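Local coordinates for protein blood group a-and b-cleaving endo-beta-galactosidase (Streptococcus pneumoniae, PDB 2YGL) that cleaves blood group A and B antigens as a family 98 endo-beta-galactosidase and probably uses the tandem CBM51 modules of this fragment to bind carbohydrate, at residues 175-180 with 316-321; 230-233 with 238-241; 273-278 with 308-313. One frame throughout, in Å; residues are numbered along the deposited sequence.

Interaction 1 of 3, residues 175-180 with 316-321; sequences QTITPD and LVDVEI
I177, on the connector that runs from strand 160-171 of the first CBM51 module into helix 179-184, leans against L316 and D318 of strand 315-320 in the second module. The apolar part of the contact is a meeting of branches at about a right angle: I177 CG2 lies 3.7 Å from L316 CD1, while I177 CB faces L316 CD2 at 3.9 Å. With L316 CG anti to its backbone N (chi1 179°), the isobutyl group reaches out from the strand toward the connector, and both of its methyls are used. The other branch of the isoleucine turns to the acid, I177 CG1 standing 4.0 Å from D318 OD2. That carboxylate is engaged in a salt bridge with R264 on the adjoining strand 262-271, where I266 also touches both I177 and D318. Just after I177, T178 caps the helix, its OG1 bonded to L181 N. No hydrogen bond crosses between 175-180 and 316-321, so the connector is held against the strand at this point by van der Waals contact alone, a small surface patch in which the hydrocarbon of I177 crosses an acid whose charge is already met by R264.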
ATOM      1  N   GLN A 175       5.952  -2.416   2.272  1.00 30.66           N
ATOM      2  CA  GLN A 175       6.637  -2.101   1.020  1.00 30.71           C
ATOM      3  C   GLN A 175       6.589  -3.309   0.084  1.00 30.52           C
ATOM      4  O   GLN A 175       6.307  -4.429   0.521  1.00 30.46           O
ATOM      5  CB  GLN A 175       8.093  -1.698   1.290  1.00 30.86           C
ATOM      6  CG  GLN A 175       8.265  -0.442   2.144  1.00 31.77           C
ATOM      7  CD  GLN A 175       7.997   0.843   1.376  1.00 32.84           C
ATOM      8  OE1 GLN A 175       6.960   1.482   1.557  1.00 33.88           O
ATOM      9  NE2 GLN A 175       8.931   1.226   0.510  1.00 33.33           N
ATOM     10  N   THR A 176       6.842  -3.070  -1.203  1.00 30.25           N
ATOM     11  CA  THR A 176       6.962  -4.143  -2.189  1.00 29.92           C
ATOM     12  C   THR A 176       7.982  -5.174  -1.693  1.00 29.51           C
ATOM     13  O   THR A 176       9.093  -4.817  -1.290  1.00 29.36           O
ATOM     14  CB  THR A 176       7.380  -3.587  -3.572  1.00 29.99           C
ATOM     15  OG1 THR A 176       6.485  -2.534  -3.952  1.00 30.45           O
ATOM     16  CG2 THR A 176       7.354  -4.680  -4.638  1.00 29.98           C
ATOM     17  N   ILE A 177       7.585  -6.445  -1.703  1.00 29.08           N
ATOM     18  CA  ILE A 177       8.418  -7.523  -1.167  1.00 28.67           C
ATOM     19  C   ILE A 177       9.653  -7.754  -2.037  1.00 28.47           C
ATOM     20  O   ILE A 177       9.543  -7.954  -3.245  1.00 28.54           O
ATOM     21  CB  ILE A 177       7.624  -8.854  -1.004  1.00 28.59           C
ATOM     22  CG1 ILE A 177       6.277  -8.628  -0.291  1.00 28.44           C
ATOM     23  CG2 ILE A 177       8.477  -9.921  -0.298  1.00 28.38           C
ATOM     24  CD1 ILE A 177       6.365  -8.098   1.144  1.00 28.01           C
ATOM     25  N   THR A 178      10.822  -7.693  -1.406  1.00 28.34           N
ATOM     26  CA  THR A 178      12.099  -8.003  -2.052  1.00 28.23           C
ATOM     27  C   THR A 178      12.929  -8.875  -1.102  1.00 28.15           C
ATOM     28  O   THR A 178      12.647  -8.914   0.099  1.00 28.07           O
ATOM     29  CB  THR A 178      12.908  -6.724  -2.393  1.00 28.17           C
ATOM     30  OG1 THR A 178      13.319  -6.074  -1.184  1.00 28.19           O
ATOM     31  CG2 THR A 178      12.096  -5.756  -3.251  1.00 28.06           C
ATOM     32  N   PRO A 179      13.949  -9.584  -1.630  1.00 28.11           N
ATOM     33  CA  PRO A 179      14.871 -10.275  -0.730  1.00 27.98           C
ATOM     34  C   PRO A 179      15.471  -9.331   0.314  1.00 27.90           C
ATOM     35  O   PRO A 179      15.531  -9.686   1.493  1.00 27.83           O
ATOM     36  CB  PRO A 179      15.944 -10.805  -1.680  1.00 28.03           C
ATOM     37  CG  PRO A 179      15.200 -11.067  -2.941  1.00 27.94           C
ATOM     38  CD  PRO A 179      14.174  -9.969  -3.038  1.00 28.12           C
ATOM     39  N   ASP A 180      15.881  -8.136  -0.118  1.00 27.84           N
ATOM     40  CA  ASP A 180      16.390  -7.094   0.784  1.00 27.79           C
ATOM     41  C   ASP A 180      15.442  -6.781   1.941  1.00 27.28           C
ATOM     42  O   ASP A 180      15.874  -6.684   3.092  1.00 27.04           O
ATOM     43  CB  ASP A 180      16.689  -5.802   0.011  1.00 28.16           C
ATOM     44  CG  ASP A 180      18.062  -5.806  -0.631  1.00 29.35           C
ATOM     45  OD1 ASP A 180      18.944  -6.562  -0.168  1.00 30.54           O
ATOM     46  OD2 ASP A 180      18.264  -5.039  -1.597  1.00 30.88           O
ATOM     47  N   LEU A 316       8.165 -16.009  -5.373  1.00 22.69           N
ATOM     48  CA  LEU A 316       7.590 -15.362  -4.201  1.00 22.74           C
ATOM     49  C   LEU A 316       6.224 -15.949  -3.875  1.00 22.77           C
ATOM     50  O   LEU A 316       5.327 -15.969  -4.721  1.00 22.63           O
ATOM     51  CB  LEU A 316       7.487 -13.842  -4.395  1.00 22.75           C
ATOM     52  CG  LEU A 316       6.866 -13.007  -3.261  1.00 23.00           C
ATOM     53  CD1 LEU A 316       7.624 -13.157  -1.939  1.00 23.01           C
ATOM     54  CD2 LEU A 316       6.769 -11.539  -3.653  1.00 22.98           C
ATOM     55  N   VAL A 317       6.086 -16.441  -2.648  1.00 22.83           N
ATOM     56  CA  VAL A 317       4.796 -16.871  -2.124  1.00 22.81           C
ATOM     57  C   VAL A 317       4.302 -15.791  -1.169  1.00 22.93           C
ATOM     58  O   VAL A 317       4.945 -15.498  -0.157  1.00 22.82           O
ATOM     59  CB  VAL A 317       4.877 -18.234  -1.396  1.00 22.75           C
ATOM     60  CG1 VAL A 317       3.534 -18.584  -0.761  1.00 22.71           C
ATOM     61  CG2 VAL A 317       5.306 -19.329  -2.357  1.00 22.59           C
ATOM     62  N   ASP A 318       3.168 -15.192  -1.514  1.00 23.14           N
ATOM     63  CA  ASP A 318       2.565 -14.143  -0.705  1.00 23.42           C
ATOM     64  C   ASP A 318       1.060 -14.367  -0.696  1.00 23.38           C
ATOM     65  O   ASP A 318       0.361 -13.994  -1.640  1.00 23.53           O
ATOM     66  CB  ASP A 318       2.922 -12.763  -1.276  1.00 23.45           C
ATOM     67  CG  ASP A 318       2.388 -11.613  -0.432  1.00 24.01           C
ATOM     68  OD1 ASP A 318       1.599 -11.848   0.513  1.00 24.32           O
ATOM     69  OD2 ASP A 318       2.766 -10.458  -0.716  1.00 25.05           O
ATOM     70  N   VAL A 319       0.569 -14.982   0.378  1.00 23.32           N
ATOM     71  CA  VAL A 319      -0.820 -15.434   0.438  1.00 23.21           C
ATOM     72  C   VAL A 319      -1.517 -14.990   1.728  1.00 23.30           C
ATOM     73  O   VAL A 319      -0.920 -15.004   2.809  1.00 23.26           O
ATOM     74  CB  VAL A 319      -0.920 -16.983   0.218  1.00 23.33           C
ATOM     75  CG1 VAL A 319      -0.190 -17.762   1.320  1.00 22.88           C
ATOM     76  CG2 VAL A 319      -2.372 -17.442   0.086  1.00 23.13           C
ATOM     77  N   GLU A 320      -2.778 -14.579   1.594  1.00 23.30           N
ATOM     78  CA  GLU A 320      -3.610 -14.223   2.740  1.00 23.37           C
ATOM     79  C   GLU A 320      -4.000 -15.469   3.521  1.00 22.92           C
ATOM     80  O   GLU A 320      -4.365 -16.487   2.935  1.00 22.75           O
ATOM     81  CB  GLU A 320      -4.881 -13.492   2.290  1.00 23.68           C
ATOM     82  CG  GLU A 320      -4.668 -12.055   1.836  1.00 25.36           C
ATOM     83  CD  GLU A 320      -5.971 -11.336   1.499  1.00 27.83           C
ATOM     84  OE1 GLU A 320      -7.016 -12.005   1.328  1.00 28.87           O
ATOM     85  OE2 GLU A 320      -5.950 -10.090   1.402  1.00 29.27           O
ATOM     86  N   ILE A 321      -3.916 -15.380   4.843  1.00 22.61           N
ATOM     87  CA  ILE A 321      -4.386 -16.448   5.720  1.00 22.32           C
ATOM     88  C   ILE A 321      -5.815 -16.112   6.141  1.00 22.22           C
ATOM     89  O   ILE A 321      -6.059 -15.024   6.671  1.00 22.13           O
ATOM     90  CB  ILE A 321      -3.481 -16.610   6.976  1.00 22.24           C
ATOM     91  CG1 ILE A 321      -1.996 -16.754   6.591  1.00 22.35           C
ATOM     92  CG2 ILE A 321      -3.958 -17.769   7.851  1.00 22.24           C
ATOM     93  CD1 ILE A 321      -1.670 -17.893   5.631  1.00 21.44           C
TER

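Interaction 2 of 3, residues 230-233 with 238-241; sequences LLID and EFNK
F239 receives two aliphatic side chains from the partner strand of its beta hairpin, L230 and I232, and all the side-chain contact between 230-233 and 238-241 is apolar. L230 comes in at about a right angle to the phenylalanine, its CD1 methyl resting 4.0 Å from F239 CE1, oblique to the ring. I232 and F239 point at each other from opposite directions, the I232 CD1 methyl meeting the ring at its edge, near its plane, 4.2 Å from F239 CZ. Two torsions account for this. F239 has CG anti to its carbonyl carbon (chi1 -77°), which lays the ring back along the hairpin toward the turn, and I232 has CG1 disposed in the same way (chi1 -49°), so that its ethyl branch, rather than CG2, is offered to the ring. The three residues therefore form one greasy face, whereas L231 and E238 send their side chains away from the contact.

No hydrogen bond passes directly between the two segments; their backbones pair with the rest of the hairpin 228-232/235-239, L230 with V237 and F239 with I228, in the antiparallel pattern. The nearest CA atoms of the two segments, those of L230 and E238, are 6.5 Å apart.

The polar side chains after F239 bond outside the contact. N240 bonds through OD1 to K227 NZ and through ND2 to N183 O, while K241 NZ makes salt bridges to D194 and D214.

On its apolar side the hairpin is covered by helix 179-184, whose P179 touches both I232 and F239 and whose N183 also reaches F239. A314, just ahead of strand 315-320, packs on L230 and I232, and beyond F239 the chain passes into strand 242-244 of the six-stranded sheet.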
ATOM      1  N   LEU A 230      19.497 -18.687  -2.661  1.00 22.08           N
ATOM      2  CA  LEU A 230      18.588 -18.956  -3.770  1.00 22.84           C
ATOM      3  C   LEU A 230      18.938 -18.147  -5.017  1.00 23.72           C
ATOM      4  O   LEU A 230      19.679 -17.166  -4.940  1.00 23.65           O
ATOM      5  CB  LEU A 230      17.147 -18.646  -3.346  1.00 22.74           C
ATOM      6  CG  LEU A 230      16.453 -19.666  -2.440  1.00 22.29           C
ATOM      7  CD1 LEU A 230      15.185 -19.083  -1.833  1.00 21.86           C
ATOM      8  CD2 LEU A 230      16.144 -20.923  -3.231  1.00 21.35           C
ATOM      9  N   LEU A 231      18.414 -18.576  -6.164  1.00 24.71           N
ATOM     10  CA  LEU A 231      18.457 -17.772  -7.381  1.00 25.89           C
ATOM     11  C   LEU A 231      17.265 -16.830  -7.395  1.00 26.61           C
ATOM     12  O   LEU A 231      16.115 -17.273  -7.383  1.00 26.64           O
ATOM     13  CB  LEU A 231      18.419 -18.647  -8.638  1.00 25.88           C
ATOM     14  CG  LEU A 231      19.707 -19.154  -9.288  1.00 26.49           C
ATOM     15  CD1 LEU A 231      19.360 -19.908 -10.566  1.00 26.55           C
ATOM     16  CD2 LEU A 231      20.686 -18.019  -9.593  1.00 26.76           C
ATOM     17  N   ILE A 232      17.551 -15.532  -7.394  1.00 27.52           N
ATOM     18  CA  ILE A 232      16.524 -14.511  -7.563  1.00 28.47           C
ATOM     19  C   ILE A 232      16.852 -13.762  -8.852  1.00 29.05           C
ATOM     20  O   ILE A 232      17.901 -13.117  -8.952  1.00 29.14           O
ATOM     21  CB  ILE A 232      16.462 -13.519  -6.365  1.00 28.37           C
ATOM     22  CG1 ILE A 232      16.412 -14.255  -5.011  1.00 28.65           C
ATOM     23  CG2 ILE A 232      15.291 -12.537  -6.531  1.00 28.75           C
ATOM     24  CD1 ILE A 232      15.108 -14.998  -4.701  1.00 28.40           C
ATOM     25  N   ASP A 233      15.957 -13.875  -9.834  1.00 29.84           N
ATOM     26  CA  ASP A 233      16.145 -13.286 -11.168  1.00 30.60           C
ATOM     27  C   ASP A 233      17.513 -13.630 -11.770  1.00 30.78           C
ATOM     28  O   ASP A 233      18.224 -12.752 -12.268  1.00 31.01           O
ATOM     29  CB  ASP A 233      15.919 -11.764 -11.137  1.00 30.77           C
ATOM     30  CG  ASP A 233      14.480 -11.387 -10.813  1.00 31.66           C
ATOM     31  OD1 ASP A 233      13.556 -11.884 -11.494  1.00 32.91           O
ATOM     32  OD2 ASP A 233      14.273 -10.580  -9.882  1.00 33.04           O
ATOM     33  N   GLU A 238      21.675 -14.580  -0.715  1.00 25.31           N
ATOM     34  CA  GLU A 238      21.593 -15.201   0.606  1.00 24.70           C
ATOM     35  C   GLU A 238      20.454 -14.620   1.434  1.00 23.87           C
ATOM     36  O   GLU A 238      20.150 -13.429   1.337  1.00 23.85           O
ATOM     37  CB  GLU A 238      22.902 -15.031   1.372  1.00 24.96           C
ATOM     38  CG  GLU A 238      24.038 -15.902   0.874  1.00 26.35           C
ATOM     39  CD  GLU A 238      25.249 -15.840   1.779  1.00 28.11           C
ATOM     40  OE1 GLU A 238      25.726 -14.719   2.061  1.00 29.30           O
ATOM     41  OE2 GLU A 238      25.725 -16.913   2.207  1.00 29.11           O
ATOM     42  N   PHE A 239      19.837 -15.468   2.252  1.00 22.75           N
ATOM     43  CA  PHE A 239      18.786 -15.041   3.167  1.00 21.62           C
ATOM     44  C   PHE A 239      19.241 -15.196   4.613  1.00 20.97           C
ATOM     45  O   PHE A 239      19.785 -16.233   4.992  1.00 20.81           O
ATOM     46  CB  PHE A 239      17.496 -15.832   2.920  1.00 21.56           C
ATOM     47  CG  PHE A 239      16.731 -15.381   1.708  1.00 21.16           C
ATOM     48  CD1 PHE A 239      17.052 -15.863   0.442  1.00 21.07           C
ATOM     49  CD2 PHE A 239      15.691 -14.468   1.832  1.00 20.37           C
ATOM     50  CE1 PHE A 239      16.346 -15.441  -0.684  1.00 20.76           C
ATOM     51  CE2 PHE A 239      14.980 -14.043   0.717  1.00 20.32           C
ATOM     52  CZ  PHE A 239      15.307 -14.530  -0.545  1.00 20.52           C
ATOM     53  N   ASN A 240      19.029 -14.149   5.408  1.00 20.15           N
ATOM     54  CA  ASN A 240      19.354 -14.171   6.832  1.00 19.30           C
ATOM     55  C   ASN A 240      18.483 -15.161   7.595  1.00 18.47           C
ATOM     56  O   ASN A 240      18.945 -15.816   8.527  1.00 18.26           O
ATOM     57  CB  ASN A 240      19.193 -12.776   7.449  1.00 19.57           C
ATOM     58  CG  ASN A 240      20.190 -11.761   6.904  1.00 20.40           C
ATOM     59  OD1 ASN A 240      21.315 -12.103   6.529  1.00 21.92           O
ATOM     60  ND2 ASN A 240      19.782 -10.495   6.877  1.00 20.92           N
ATOM     61  N   LYS A 241      17.217 -15.256   7.195  1.00 17.57           N
ATOM     62  CA  LYS A 241      16.244 -16.085   7.899  1.00 16.88           C
ATOM     63  C   LYS A 241      15.521 -17.028   6.945  1.00 16.26           C
ATOM     64  O   LYS A 241      15.387 -16.736   5.756  1.00 16.04           O
ATOM     65  CB  LYS A 241      15.214 -15.208   8.631  1.00 16.89           C
ATOM     66  CG  LYS A 241      15.792 -14.155   9.583  1.00 16.78           C
ATOM     67  CD  LYS A 241      16.361 -14.770  10.859  1.00 16.74           C
ATOM     68  CE  LYS A 241      15.269 -15.201  11.824  1.00 15.74           C
ATOM     69  NZ  LYS A 241      15.857 -15.919  12.980  1.00 16.08           N
TER

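Interaction 3 of 3, residues 273-278 with 308-313; sequences RSANHL and IKYDTS
Y310 is clasped between R273 and H277, and the turn that presents it starts one residue earlier. K309 opens a type I turn to T312, closed by T312 N to K309 O (3.0 Å) and reinforced by K309 N to T312 OG1 (2.8 Å). Y310 follows, with CG anti to its backbone N (chi1 177°), which drives the ring into the 273-278 loop. Over one face lies the imidazole of H277, its plane within 5° of parallel and the centroids 3.6 Å apart. A weak bond within the loop, H277 ND1 to A275 O (3.4 Å), helps set the imidazole's rotation. On the opposite face the R273 guanidinium stacks less evenly, tilted by 28° and offset toward the rim, NH1 lying 3.3 Å from Y310 CE2. The phenol donates a hydrogen bond to R273 O, Y310 OH to O being 2.6 Å, in the carbonyl plane and on a lone pair. Water 1 bridges R273 NH1 and Y310 O at 2.8 Å from each, and E236 pairs with R273 NE, helping to fix the guanidinium. Farther along, S313 OG bonds to G234 N. A tyrosine ring stacked between guanidinium and imidazole thus joins two loops of the beta-sandwich module.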
ATOM      1  N   ARG A 273      21.136 -23.460  -3.276  1.00 17.21           N
ATOM      2  CA  ARG A 273      22.267 -23.536  -4.203  1.00 17.59           C
ATOM      3  C   ARG A 273      23.274 -24.638  -3.849  1.00 17.64           C
ATOM      4  O   ARG A 273      24.016 -25.104  -4.714  1.00 17.80           O
ATOM      5  CB  ARG A 273      22.975 -22.173  -4.306  1.00 17.65           C
ATOM      6  CG  ARG A 273      22.067 -20.995  -4.701  1.00 18.05           C
ATOM      7  CD  ARG A 273      21.308 -21.240  -6.008  1.00 19.22           C
ATOM      8  NE  ARG A 273      22.200 -21.308  -7.164  1.00 19.58           N
ATOM      9  CZ  ARG A 273      21.894 -21.879  -8.327  1.00 20.20           C
ATOM     10  NH1 ARG A 273      20.709 -22.450  -8.516  1.00 19.52           N
ATOM     11  NH2 ARG A 273      22.783 -21.879  -9.314  1.00 20.79           N
ATOM     12  N   SER A 274      23.279 -25.056  -2.586  1.00 17.84           N
ATOM     13  CA  SER A 274      24.206 -26.073  -2.095  1.00 18.19           C
ATOM     14  C   SER A 274      23.766 -27.499  -2.417  1.00 18.25           C
ATOM     15  O   SER A 274      24.511 -28.448  -2.175  1.00 18.19           O
ATOM     16  CB  SER A 274      24.396 -25.925  -0.581  1.00 18.37           C
ATOM     17  OG  SER A 274      23.201 -26.246   0.119  1.00 18.89           O
ATOM     18  N   ALA A 275      22.558 -27.646  -2.957  1.00 18.29           N
ATOM     19  CA  ALA A 275      21.994 -28.965  -3.245  1.00 18.54           C
ATOM     20  C   ALA A 275      22.755 -29.704  -4.338  1.00 18.69           C
ATOM     21  O   ALA A 275      23.325 -29.086  -5.243  1.00 18.66           O
ATOM     22  CB  ALA A 275      20.527 -28.844  -3.625  1.00 18.39           C
ATOM     23  N   ASN A 276      22.762 -31.030  -4.234  1.00 19.00           N
ATOM     24  CA  ASN A 276      23.251 -31.889  -5.299  1.00 19.34           C
ATOM     25  C   ASN A 276      22.311 -31.800  -6.493  1.00 19.61           C
ATOM     26  O   ASN A 276      21.104 -32.013  -6.354  1.00 19.61           O
ATOM     27  CB  ASN A 276      23.351 -33.340  -4.820  1.00 19.43           C
ATOM     28  CG  ASN A 276      24.505 -33.566  -3.857  1.00 19.69           C
ATOM     29  OD1 ASN A 276      24.360 -34.274  -2.862  1.00 21.28           O
ATOM     30  ND2 ASN A 276      25.655 -32.972  -4.151  1.00 18.70           N
ATOM     31  N   HIS A 277      22.865 -31.466  -7.655  1.00 19.62           N
ATOM     32  CA  HIS A 277      22.075 -31.337  -8.870  1.00 19.82           C
ATOM     33  C   HIS A 277      22.799 -31.918 -10.077  1.00 19.89           C
ATOM     34  O   HIS A 277      24.014 -31.751 -10.230  1.00 19.78           O
ATOM     35  CB  HIS A 277      21.707 -29.870  -9.126  1.00 19.95           C
ATOM     36  CG  HIS A 277      22.875 -29.002  -9.483  1.00 20.18           C
ATOM     37  ND1 HIS A 277      23.733 -28.482  -8.537  1.00 20.52           N
ATOM     38  CD2 HIS A 277      23.331 -28.571 -10.684  1.00 20.13           C
ATOM     39  CE1 HIS A 277      24.666 -27.767  -9.140  1.00 20.34           C
ATOM     40  NE2 HIS A 277      24.445 -27.803 -10.442  1.00 20.26           N
ATOM     41  N   LEU A 278      22.034 -32.606 -10.920  1.00 19.97           N
ATOM     42  CA  LEU A 278      22.503 -33.084 -12.218  1.00 20.11           C
ATOM     43  C   LEU A 278      21.455 -32.745 -13.271  1.00 20.15           C
ATOM     44  O   LEU A 278      20.251 -32.802 -12.996  1.00 20.07           O
ATOM     45  CB  LEU A 278      22.729 -34.601 -12.193  1.00 20.18           C
ATOM     46  CG  LEU A 278      23.781 -35.221 -11.266  1.00 20.33           C
ATOM     47  CD1 LEU A 278      23.763 -36.732 -11.408  1.00 20.23           C
ATOM     48  CD2 LEU A 278      25.177 -34.681 -11.548  1.00 19.92           C
ATOM     49  N   ILE A 308       9.546 -27.515 -10.645  1.00 21.96           N
ATOM     50  CA  ILE A 308      10.716 -26.641 -10.749  1.00 21.84           C
ATOM     51  C   ILE A 308      12.018 -27.446 -10.744  1.00 21.93           C
ATOM     52  O   ILE A 308      12.039 -28.614 -10.344  1.00 21.65           O
ATOM     53  CB  ILE A 308      10.762 -25.571  -9.613  1.00 21.87           C
ATOM     54  CG1 ILE A 308      10.921 -26.232  -8.236  1.00 21.70           C
ATOM     55  CG2 ILE A 308       9.526 -24.654  -9.672  1.00 22.00           C
ATOM     56  CD1 ILE A 308      11.355 -25.290  -7.126  1.00 21.85           C
ATOM     57  N   LYS A 309      13.099 -26.808 -11.187  1.00 21.98           N
ATOM     58  CA  LYS A 309      14.422 -27.425 -11.173  1.00 22.19           C
ATOM     59  C   LYS A 309      15.421 -26.578 -10.385  1.00 22.15           C
ATOM     60  O   LYS A 309      15.095 -25.476  -9.933  1.00 22.01           O
ATOM     61  CB  LYS A 309      14.925 -27.672 -12.602  1.00 22.18           C
ATOM     62  CG  LYS A 309      14.174 -28.777 -13.345  1.00 22.64           C
ATOM     63  CD  LYS A 309      14.688 -28.945 -14.771  1.00 22.99           C
ATOM     64  CE  LYS A 309      13.762 -29.841 -15.576  1.00 23.62           C
ATOM     65  NZ  LYS A 309      14.174 -29.943 -17.006  1.00 24.21           N
ATOM     66  N   TYR A 310      16.630 -27.107 -10.216  1.00 22.22           N
ATOM     67  CA  TYR A 310      17.717 -26.408  -9.529  1.00 22.38           C
ATOM     68  C   TYR A 310      17.963 -25.015 -10.112  1.00 22.65           C
ATOM     69  O   TYR A 310      18.214 -24.066  -9.371  1.00 22.68           O
ATOM     70  CB  TYR A 310      18.995 -27.249  -9.584  1.00 22.16           C
ATOM     71  CG  TYR A 310      20.212 -26.600  -8.959  1.00 21.81           C
ATOM     72  CD1 TYR A 310      20.436 -26.675  -7.586  1.00 21.20           C
ATOM     73  CD2 TYR A 310      21.146 -25.921  -9.746  1.00 21.25           C
ATOM     74  CE1 TYR A 310      21.555 -26.085  -7.009  1.00 21.23           C
ATOM     75  CE2 TYR A 310      22.266 -25.326  -9.179  1.00 21.18           C
ATOM     76  CZ  TYR A 310      22.465 -25.412  -7.811  1.00 21.08           C
ATOM     77  OH  TYR A 310      23.574 -24.830  -7.243  1.00 20.64           O
ATOM     78  N   ASP A 311      17.876 -24.906 -11.436  1.00 23.09           N
ATOM     79  CA  ASP A 311      18.132 -23.650 -12.139  1.00 23.64           C
ATOM     80  C   ASP A 311      16.935 -22.692 -12.143  1.00 23.36           C
ATOM     81  O   ASP A 311      17.063 -21.540 -12.562  1.00 23.44           O
ATOM     82  CB  ASP A 311      18.605 -23.929 -13.573  1.00 24.16           C
ATOM     83  CG  ASP A 311      17.477 -24.380 -14.487  1.00 25.66           C
ATOM     84  OD1 ASP A 311      16.729 -23.512 -14.987  1.00 27.90           O
ATOM     85  OD2 ASP A 311      17.344 -25.600 -14.720  1.00 28.19           O
ATOM     86  N   THR A 312      15.777 -23.169 -11.688  1.00 23.15           N
ATOM     87  CA  THR A 312      14.573 -22.338 -11.628  1.00 22.97           C
ATOM     88  C   THR A 312      14.738 -21.232 -10.584  1.00 22.99           C
ATOM     89  O   THR A 312      15.094 -21.504  -9.430  1.00 22.62           O
ATOM     90  CB  THR A 312      13.306 -23.176 -11.313  1.00 22.90           C
ATOM     91  OG1 THR A 312      13.202 -24.262 -12.241  1.00 22.68           O
ATOM     92  CG2 THR A 312      12.042 -22.320 -11.401  1.00 22.79           C
ATOM     93  N   SER A 313      14.501 -19.989 -11.005  1.00 22.96           N
ATOM     94  CA  SER A 313      14.493 -18.845 -10.092  1.00 23.15           C
ATOM     95  C   SER A 313      13.458 -19.059  -8.996  1.00 22.85           C
ATOM     96  O   SER A 313      12.335 -19.489  -9.270  1.00 22.61           O
ATOM     97  CB  SER A 313      14.198 -17.542 -10.841  1.00 23.22           C
ATOM     98  OG  SER A 313      15.363 -17.032 -11.470  1.00 24.18           O
TER
HETATM   99  O   HOH W   1      18.368 -22.697  -6.985  1.00 18.94           O

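All three contacts help to build the second module, but at different depths. Interaction 2 is the buried one, purely aliphatic and aromatic; interaction 1 is a small surface contact; interaction 3, partly buried, has the largest interface and is alone in using stacking, a direct hydrogen bond and a bridging water. Interactions 1 and 2 meet at P179, whose CG lies 3.9 Å from I232 CG2, so the start of helix 179-184 covers the hairpin just beyond the connector. On the hairpin's other face L231 meets interaction 3, its CG 3.5 Å from R273 NH1. Segments 308-313 and 316-321 nearly adjoin, linking the loop end to strand 315-320.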